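Nitrogen regulatory PII-like protein (Bacillus subtilis subsp. subtilis, PDB 4RX6) is an ATP-binding regulator of the PII family, required for full induction of the nrgAB operon when ammonium is scarce. Local coordinates at residues 9-14 against 100-105; 14-19 against 67-72. All coordinates share one frame; numbering follows the deposited sequence.

Contact 1: 9-14 against 100-105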
loop_
_atom_site.group_PDB
_atom_site.type_symbol
_atom_site.label_atom_id
_atom_site.label_comp_id
_atom_site.label_asym_id
_atom_site.label_seq_id
_atom_site.Cartn_x
_atom_site.Cartn_y
_atom_site.Cartn_z
ATOM N N GLN B 9 14.932 6.150 -13.003
ATOM C CA GLN B 9 14.008 6.262 -11.895
ATOM C C GLN B 9 12.758 5.442 -12.184
ATOM O O GLN B 9 12.283 5.373 -13.327
ATOM C CB GLN B 9 13.632 7.721 -11.640
ATOM C CG GLN B 9 14.791 8.606 -11.199
ATOM C CD GLN B 9 14.319 9.981 -10.750
ATOM O OE1 GLN B 9 13.869 10.794 -11.565
ATOM N NE2 GLN B 9 14.398 10.239 -9.447
ATOM N N MET B 10 12.227 4.835 -11.131
ATOM C CA MET B 10 11.003 4.064 -11.220
ATOM C C MET B 10 10.002 4.640 -10.226
ATOM O O MET B 10 10.385 5.110 -9.159
ATOM C CB MET B 10 11.323 2.612 -10.914
ATOM C CG MET B 10 12.826 2.377 -10.857
ATOM S SD MET B 10 13.276 0.654 -10.779
ATOM C CE MET B 10 12.226 0.058 -12.091
ATOM N N PHE B 11 8.726 4.648 -10.592
ATOM C CA PHE B 11 7.700 5.228 -9.729
ATOM C C PHE B 11 6.474 4.359 -9.667
ATOM O O PHE B 11 6.166 3.612 -10.607
ATOM C CB PHE B 11 7.283 6.614 -10.206
ATOM C CG PHE B 11 8.344 7.645 -10.040
ATOM C CD1 PHE B 11 8.366 8.460 -8.914
ATOM C CD2 PHE B 11 9.330 7.803 -11.008
ATOM C CE1 PHE B 11 9.353 9.419 -8.761
ATOM C CE2 PHE B 11 10.319 8.757 -10.858
ATOM C CZ PHE B 11 10.331 9.564 -9.734
ATOM N N LYS B 12 5.785 4.451 -8.536
ATOM C CA LYS B 12 4.513 3.795 -8.392
ATOM C C LYS B 12 3.429 4.834 -8.392
ATOM O O LYS B 12 3.507 5.841 -7.687
ATOM C CB LYS B 12 4.450 3.004 -7.099
ATOM C CG LYS B 12 3.028 2.736 -6.625
ATOM C CD LYS B 12 2.745 1.278 -6.606
ATOM C CE LYS B 12 2.936 0.750 -5.220
ATOM N NZ LYS B 12 3.648 -0.515 -5.228
ATOM N N VAL B 13 2.407 4.578 -9.182
ATOM C CA VAL B 13 1.247 5.423 -9.205
ATOM C C VAL B 13 0.123 4.597 -8.634
ATOM O O VAL B 13 -0.118 3.477 -9.088
ATOM C CB VAL B 13 0.920 5.841 -10.616
ATOM C CG1 VAL B 13 -0.301 6.726 -10.618
ATOM C CG2 VAL B 13 2.124 6.549 -11.234
ATOM N N GLU B 14 -0.547 5.144 -7.628
ATOM C CA GLU B 14 -1.565 4.422 -6.880
ATOM C C GLU B 14 -2.848 5.229 -6.956
ATOM O O GLU B 14 -2.878 6.359 -6.484
ATOM C CB GLU B 14 -1.130 4.322 -5.431
ATOM C CG GLU B 14 -1.404 3.024 -4.742
ATOM C CD GLU B 14 -0.896 3.063 -3.303
ATOM O OE1 GLU B 14 0.027 2.287 -2.939
ATOM O OE2 GLU B 14 -1.406 3.907 -2.538
ATOM N N ILE B 100 -4.873 10.266 -6.411
ATOM C CA ILE B 100 -3.719 9.572 -6.954
ATOM C C ILE B 100 -2.460 9.920 -6.162
ATOM O O ILE B 100 -2.138 11.089 -5.936
ATOM C CB ILE B 100 -3.468 9.940 -8.415
ATOM C CG1 ILE B 100 -4.777 9.924 -9.209
ATOM C CG2 ILE B 100 -2.401 9.016 -9.008
ATOM C CD1 ILE B 100 -4.583 10.089 -10.697
ATOM N N PHE B 101 -1.764 8.876 -5.740
ATOM C CA PHE B 101 -0.588 8.992 -4.920
ATOM C C PHE B 101 0.605 8.527 -5.739
ATOM O O PHE B 101 0.564 7.443 -6.308
ATOM C CB PHE B 101 -0.756 8.062 -3.734
ATOM C CG PHE B 101 -1.981 8.340 -2.920
ATOM C CD1 PHE B 101 -2.235 9.619 -2.457
ATOM C CD2 PHE B 101 -2.875 7.323 -2.618
ATOM C CE1 PHE B 101 -3.355 9.884 -1.715
ATOM C CE2 PHE B 101 -4.000 7.575 -1.877
ATOM C CZ PHE B 101 -4.244 8.862 -1.419
ATOM N N VAL B 102 1.664 9.326 -5.802
ATOM C CA VAL B 102 2.864 8.922 -6.510
ATOM C C VAL B 102 4.035 8.862 -5.546
ATOM O O VAL B 102 4.342 9.849 -4.895
ATOM C CB VAL B 102 3.217 9.945 -7.580
ATOM C CG1 VAL B 102 4.475 9.533 -8.309
ATOM C CG2 VAL B 102 2.075 10.115 -8.562
ATOM N N TYR B 103 4.697 7.722 -5.449
ATOM C CA TYR B 103 5.911 7.639 -4.648
ATOM C C TYR B 103 6.966 6.828 -5.378
ATOM O O TYR B 103 6.664 6.157 -6.360
ATOM C CB TYR B 103 5.642 7.073 -3.241
ATOM C CG TYR B 103 4.859 5.764 -3.157
ATOM C CD1 TYR B 103 5.506 4.535 -3.078
ATOM C CD2 TYR B 103 3.470 5.768 -3.114
ATOM C CE1 TYR B 103 4.788 3.352 -2.984
ATOM C CE2 TYR B 103 2.755 4.596 -3.022
ATOM C CZ TYR B 103 3.414 3.402 -2.957
ATOM O OH TYR B 103 2.663 2.260 -2.856
ATOM N N GLU B 104 8.212 6.886 -4.922
ATOM C CA GLU B 104 9.271 6.308 -5.732
ATOM C C GLU B 104 9.777 4.940 -5.289
ATOM O O GLU B 104 9.848 4.620 -4.115
ATOM C CB GLU B 104 10.430 7.279 -5.923
ATOM C CG GLU B 104 11.047 7.826 -4.682
ATOM C CD GLU B 104 12.266 8.688 -5.027
ATOM O OE1 GLU B 104 12.951 8.368 -6.046
ATOM O OE2 GLU B 104 12.518 9.688 -4.301
ATOM N N ILE B 105 10.160 4.163 -6.288
ATOM C CA ILE B 105 10.545 2.787 -6.126
ATOM C C ILE B 105 12.068 2.687 -6.268
ATOM O O ILE B 105 12.624 3.036 -7.317
ATOM C CB ILE B 105 9.776 1.929 -7.185
ATOM C CG1 ILE B 105 8.283 1.951 -6.865
ATOM C CG2 ILE B 105 10.251 0.510 -7.229
ATOM C CD1 ILE B 105 7.960 1.487 -5.465
#

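Contact 2: 14-19 against 67-72. With ATP (adenosine-5'-triphosphate), chain F; ATP (adenosine-5'-triphosphate), chain E.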
loop_
_atom_site.group_PDB
_atom_site.type_symbol
_atom_site.label_atom_id
_atom_site.label_comp_id
_atom_site.label_asym_id
_atom_site.label_seq_id
_atom_site.Cartn_x
_atom_site.Cartn_y
_atom_site.Cartn_z
ATOM N N GLU B 14 -0.547 5.144 -7.628
ATOM C CA GLU B 14 -1.565 4.422 -6.880
ATOM C C GLU B 14 -2.848 5.229 -6.956
ATOM O O GLU B 14 -2.878 6.359 -6.484
ATOM C CB GLU B 14 -1.130 4.322 -5.431
ATOM C CG GLU B 14 -1.404 3.024 -4.742
ATOM C CD GLU B 14 -0.896 3.063 -3.303
ATOM O OE1 GLU B 14 0.027 2.287 -2.939
ATOM O OE2 GLU B 14 -1.406 3.907 -2.538
ATOM N N ILE B 15 -3.886 4.678 -7.580
ATOM C CA ILE B 15 -5.166 5.359 -7.644
ATOM C C ILE B 15 -6.143 4.658 -6.704
ATOM O O ILE B 15 -6.201 3.425 -6.664
ATOM C CB ILE B 15 -5.765 5.329 -9.066
ATOM C CG1 ILE B 15 -4.797 5.939 -10.099
ATOM C CG2 ILE B 15 -7.139 6.023 -9.076
ATOM C CD1 ILE B 15 -4.927 5.358 -11.520
ATOM N N VAL B 16 -6.886 5.429 -5.920
ATOM C CA VAL B 16 -7.962 4.858 -5.151
ATOM C C VAL B 16 -9.174 5.625 -5.609
ATOM O O VAL B 16 -9.157 6.851 -5.629
ATOM C CB VAL B 16 -7.750 5.005 -3.627
ATOM C CG1 VAL B 16 -8.881 4.305 -2.874
ATOM C CG2 VAL B 16 -6.368 4.450 -3.195
ATOM N N THR B 17 -10.218 4.911 -6.001
ATOM C CA THR B 17 -11.334 5.534 -6.691
ATOM C C THR B 17 -12.540 4.626 -6.574
ATOM O O THR B 17 -12.415 3.493 -6.139
ATOM C CB THR B 17 -10.987 5.786 -8.198
ATOM O OG1 THR B 17 -12.109 6.372 -8.871
ATOM C CG2 THR B 17 -10.599 4.484 -8.901
ATOM N N ARG B 18 -13.710 5.127 -6.945
ATOM C CA ARG B 18 -14.896 4.279 -7.048
ATOM C C ARG B 18 -14.735 3.252 -8.171
ATOM O O ARG B 18 -13.963 3.460 -9.109
ATOM C CB ARG B 18 -16.140 5.121 -7.319
ATOM C CG ARG B 18 -16.296 5.524 -8.781
ATOM C CD ARG B 18 -17.679 6.071 -9.055
ATOM N NE ARG B 18 -17.935 7.291 -8.299
ATOM C CZ ARG B 18 -17.451 8.478 -8.636
ATOM N NH1 ARG B 18 -16.675 8.598 -9.707
ATOM N NH2 ARG B 18 -17.741 9.541 -7.898
ATOM N N PRO B 19 -15.479 2.145 -8.088
ATOM C CA PRO B 19 -15.366 1.072 -9.081
ATOM C C PRO B 19 -16.140 1.344 -10.380
ATOM O O PRO B 19 -17.248 0.823 -10.540
ATOM C CB PRO B 19 -15.977 -0.145 -8.356
ATOM C CG PRO B 19 -16.308 0.311 -6.980
ATOM C CD PRO B 19 -16.413 1.791 -7.014
ATOM N N ARG B 67 -14.223 0.602 -2.789
ATOM C CA ARG B 67 -13.252 1.341 -3.562
ATOM C C ARG B 67 -12.389 0.366 -4.345
ATOM O O ARG B 67 -12.107 -0.738 -3.883
ATOM C CB ARG B 67 -12.369 2.170 -2.638
ATOM C CG ARG B 67 -12.801 3.598 -2.387
ATOM C CD ARG B 67 -14.037 4.017 -3.122
ATOM N NE ARG B 67 -14.507 5.281 -2.568
ATOM C CZ ARG B 67 -15.715 5.796 -2.760
ATOM N NH1 ARG B 67 -16.601 5.151 -3.513
ATOM N NH2 ARG B 67 -16.030 6.956 -2.183
ATOM N N LEU B 68 -11.966 0.796 -5.526
ATOM C CA LEU B 68 -10.994 0.080 -6.323
ATOM C C LEU B 68 -9.618 0.662 -6.033
ATOM O O LEU B 68 -9.462 1.866 -5.974
ATOM C CB LEU B 68 -11.323 0.299 -7.797
ATOM C CG LEU B 68 -11.012 -0.842 -8.755
ATOM C CD1 LEU B 68 -11.152 -0.379 -10.180
ATOM C CD2 LEU B 68 -9.623 -1.339 -8.514
ATOM N N LYS B 69 -8.604 -0.159 -5.841
ATOM C CA LYS B 69 -7.257 0.397 -5.751
ATOM C C LYS B 69 -6.319 -0.159 -6.817
ATOM O O LYS B 69 -6.092 -1.381 -6.906
ATOM C CB LYS B 69 -6.650 0.134 -4.395
ATOM C CG LYS B 69 -5.211 0.547 -4.329
ATOM C CD LYS B 69 -4.521 -0.278 -3.316
ATOM C CE LYS B 69 -3.856 0.581 -2.286
ATOM N NZ LYS B 69 -2.989 -0.260 -1.397
ATOM N N ILE B 70 -5.760 0.755 -7.603
ATOM C CA ILE B 70 -4.945 0.395 -8.741
ATOM C C ILE B 70 -3.481 0.785 -8.544
ATOM O O ILE B 70 -3.187 1.945 -8.290
ATOM C CB ILE B 70 -5.457 1.115 -9.958
ATOM C CG1 ILE B 70 -6.929 0.763 -10.190
ATOM C CG2 ILE B 70 -4.608 0.750 -11.156
ATOM C CD1 ILE B 70 -7.636 1.729 -11.140
ATOM N N GLU B 71 -2.563 -0.171 -8.672
ATOM C CA GLU B 71 -1.138 0.126 -8.559
ATOM C C GLU B 71 -0.389 -0.087 -9.870
ATOM O O GLU B 71 -0.361 -1.184 -10.414
ATOM C CB GLU B 71 -0.501 -0.731 -7.484
ATOM C CG GLU B 71 -1.053 -0.487 -6.108
ATOM C CD GLU B 71 -0.628 -1.564 -5.136
ATOM O OE1 GLU B 71 -1.352 -2.580 -5.030
ATOM O OE2 GLU B 71 0.437 -1.403 -4.494
ATOM N N ILE B 72 0.256 0.971 -10.345
ATOM C CA ILE B 72 0.957 0.948 -11.614
ATOM C C ILE B 72 2.382 1.437 -11.435
ATOM O O ILE B 72 2.591 2.613 -11.219
ATOM C CB ILE B 72 0.296 1.904 -12.598
ATOM C CG1 ILE B 72 -1.213 1.673 -12.632
ATOM C CG2 ILE B 72 0.940 1.753 -13.966
ATOM C CD1 ILE B 72 -1.992 2.840 -13.132
HETATM P PG ATP F . -11.943 14.322 0.700
HETATM O O1G ATP F . -12.598 15.211 1.730
HETATM O O2G ATP F . -11.334 13.057 1.275
HETATM O O3G ATP F . -10.997 15.099 -0.183
HETATM P PB ATP F . -13.654 12.455 -0.771
HETATM O O1B ATP F . -14.116 11.655 0.423
HETATM O O2B ATP F . -14.581 12.654 -1.947
HETATM O O3B ATP F . -13.172 13.931 -0.296
HETATM P PA ATP F . -12.241 10.813 -2.685
HETATM O O1A ATP F . -10.961 11.229 -3.376
HETATM O O2A ATP F . -13.517 10.620 -3.453
HETATM O O3A ATP F . -12.345 11.718 -1.346
HETATM O "O5'" ATP F . -12.016 9.375 -2.025
HETATM C "C5'" ATP F . -12.199 8.187 -2.778
HETATM C "C4'" ATP F . -11.489 7.072 -2.021
HETATM O "O4'" ATP F . -10.086 7.299 -2.025
HETATM C "C3'" ATP F . -11.820 7.068 -0.547
HETATM O "O3'" ATP F . -13.048 6.381 -0.301
HETATM C "C2'" ATP F . -10.596 6.402 0.071
HETATM O "O2'" ATP F . -10.645 4.963 0.026
HETATM C "C1'" ATP F . -9.461 6.820 -0.835
HETATM N N9 ATP F . -8.789 7.971 -0.225
HETATM C C8 ATP F . -9.178 9.235 -0.461
HETATM N N7 ATP F . -8.408 10.117 0.216
HETATM C C5 ATP F . -7.512 9.412 0.924
HETATM C C6 ATP F . -6.418 9.768 1.850
HETATM N N6 ATP F . -6.167 11.077 2.143
HETATM N N1 ATP F . -5.705 8.736 2.365
HETATM C C2 ATP F . -5.968 7.444 2.074
HETATM N N3 ATP F . -6.955 7.059 1.243
HETATM C C4 ATP F . -7.754 7.984 0.634
HETATM P PG ATP E . 5.967 -10.091 -18.771
HETATM O O1G ATP E . 5.573 -9.623 -20.160
HETATM O O2G ATP E . 6.761 -9.051 -18.002
HETATM O O3G ATP E . 6.522 -11.495 -18.678
HETATM P PB ATP E . 3.696 -8.976 -17.534
HETATM O O1B ATP E . 4.504 -7.732 -17.900
HETATM O O2B ATP E . 2.268 -9.157 -18.023
HETATM O O3B ATP E . 4.592 -10.251 -17.940
HETATM P PA ATP E . 3.777 -10.579 -15.158
HETATM O O1A ATP E . 5.124 -10.672 -14.472
HETATM O O2A ATP E . 3.231 -11.762 -15.943
HETATM O O3A ATP E . 3.616 -9.159 -15.934
HETATM O "O5'" ATP E . 2.714 -10.225 -14.016
HETATM C "C5'" ATP E . 2.830 -10.677 -12.680
HETATM C "C4'" ATP E . 1.986 -9.689 -11.907
HETATM O "O4'" ATP E . 2.828 -8.644 -11.424
HETATM C "C3'" ATP E . 1.033 -8.953 -12.820
HETATM O "O3'" ATP E . -0.176 -9.665 -13.065
HETATM C "C2'" ATP E . 0.772 -7.700 -12.021
HETATM O "O2'" ATP E . -0.173 -7.982 -10.986
HETATM C "C1'" ATP E . 2.100 -7.417 -11.363
HETATM N N9 ATP E . 2.780 -6.381 -12.167
HETATM C C8 ATP E . 3.635 -6.587 -13.188
HETATM N N7 ATP E . 4.054 -5.401 -13.704
HETATM C C5 ATP E . 3.461 -4.416 -13.006
HETATM C C6 ATP E . 3.463 -2.941 -13.014
HETATM N N6 ATP E . 4.200 -2.249 -13.896
HETATM N N1 ATP E . 2.692 -2.299 -12.112
HETATM C C2 ATP E . 1.938 -2.961 -11.216
HETATM N N3 ATP E . 1.887 -4.300 -11.152
HETATM C C4 ATP E . 2.615 -5.068 -11.999
#

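Contact 1: 9-14 against 100-105
Tyr103 tucks CG between its backbone N and carbonyl carbon (chi1 51°), whereas Lys12 swings CG far from its own N (chi1 158°), and the two side chains end up running alongside each other on one face of the sheet. Segments 10-14 and 100-105 belong to the first and last strands of the ferredoxin-like fold of a PII subunit, antiparallel neighbours in its sheet. Lys12 N meets Tyr103 O at 2.9 Å, nearly along the C=O axis, and Tyr103 N returns to Lys12 O at 3.2 Å. Above this ladder Lys12 CG sits over the phenol face, 4.2 Å from the ring centroid, in a CH-pi contact. The hydroxyl Tyr103 OH donates to Glu14 OE1, whose carboxylate stands at the ring edge, turned 78° from its plane; the hydroxyl is modelled too near a neighbour for its exact position to be trusted. A phenylalanine in place of Tyr103 would probably leave Glu14 OE1 without this donor, the carboxylate then relying more on Lys12 of the second subunit, which forms a salt bridge with OE2. Likewise Lys12 NZ reaches Glu14 of the third subunit, and the Tyr103 rings of the trimer meet edge-to-face. On the reverse face, with Phe11, Val13, Val102 and Glu104, Phe11 and Val13 pack against helix 79-90. There the Phe11 ring runs side by side with Glu104, its CE1 3.7 Å from Glu104 CB, and Phe11 CD1 lies 4.1 Å from Val102 CG1. Farther along, Val13 CG1 lies 3.5 Å from Ile100 CG2.

Contact 2: 14-19 against 67-72
Ile15 and Ile70, then Thr17 and Leu68, make the two hydrogen-bonded pairs of this antiparallel ladder between strands 14-17 and 67-72. Each pair is closed by two backbone bonds; Ile70 N to Ile15 O is 2.9 Å and Leu68 N to Thr17 O 2.8 Å.

The charged contacts lie on the face of Glu14, Lys69 and Glu71. Glu14 and Glu71 point the same way, CG to CG 3.8 Å, with their carboxylates turned 76° apart. Like charges so placed would tend to repel, but lysines are at hand: Lys69 NZ is bridged to Glu71 of the second subunit, and Glu71 OE2 receives Lys69 of the third. Glu14 itself is held by Tyr103 and by Lys12 of the second subunit. Within the chain Lys69 NZ stays 4.2 Å from Glu14 OE1, beyond a salt bridge, so the acids are probably balanced in good part by lysines of neighbouring subunits.

Ligand contacts occur at both ends. Arg67 doubles back at chi2 (-2°), which brings NE to the ribose O3' of one ATP at 2.9 Å, the hydroxyl lying at the guanidinium edge near its plane. Arg18 CB backs this group at Arg67 NH1, while the Arg18 guanidinium is bridged to Asp97. Val16 CG1 lies against the same ribose, nearest C1'. At the opposite end, Ile72 CA lies 3.7 Å from N1 of the second ATP's adenine, beside Glu71 O.

The apolar contacts occupy the other face, where Ile15 CD1 meets Ile72 CD1 at 4.2 Å. That face is covered by both helices of the fold: Ile15 and Ile72 pack on helix 79-90, Leu68 and Ile70 on helix 22-31, while strand 36-51 flanks 67-72 and strand 99-110 flanks 14-17.

In the fold
Strand 10-17 is common to both contacts: its first half pairs with 100-105 in contact 1, its second half with 67-72 in contact 2, and Glu14 belongs to both. Their centres are 13 Å apart, yet the two ladders mesh. Val13 O probably accepts a hydrogen bond from Ile72 N (2.8 Å), and Ile100 CG2 packs on Ile15 CG1 at 4.0 Å. Near one nucleotide, Phe101 CE2 lies 4.1 Å from Val16 CG2, and the Phe101 side chain comes within about 4 Å of an ATP. Contact 2 reaches two ATP molecules held between subunits, one joined by Thr38 and Val73 of the second subunit, the other by Arg67 of the third.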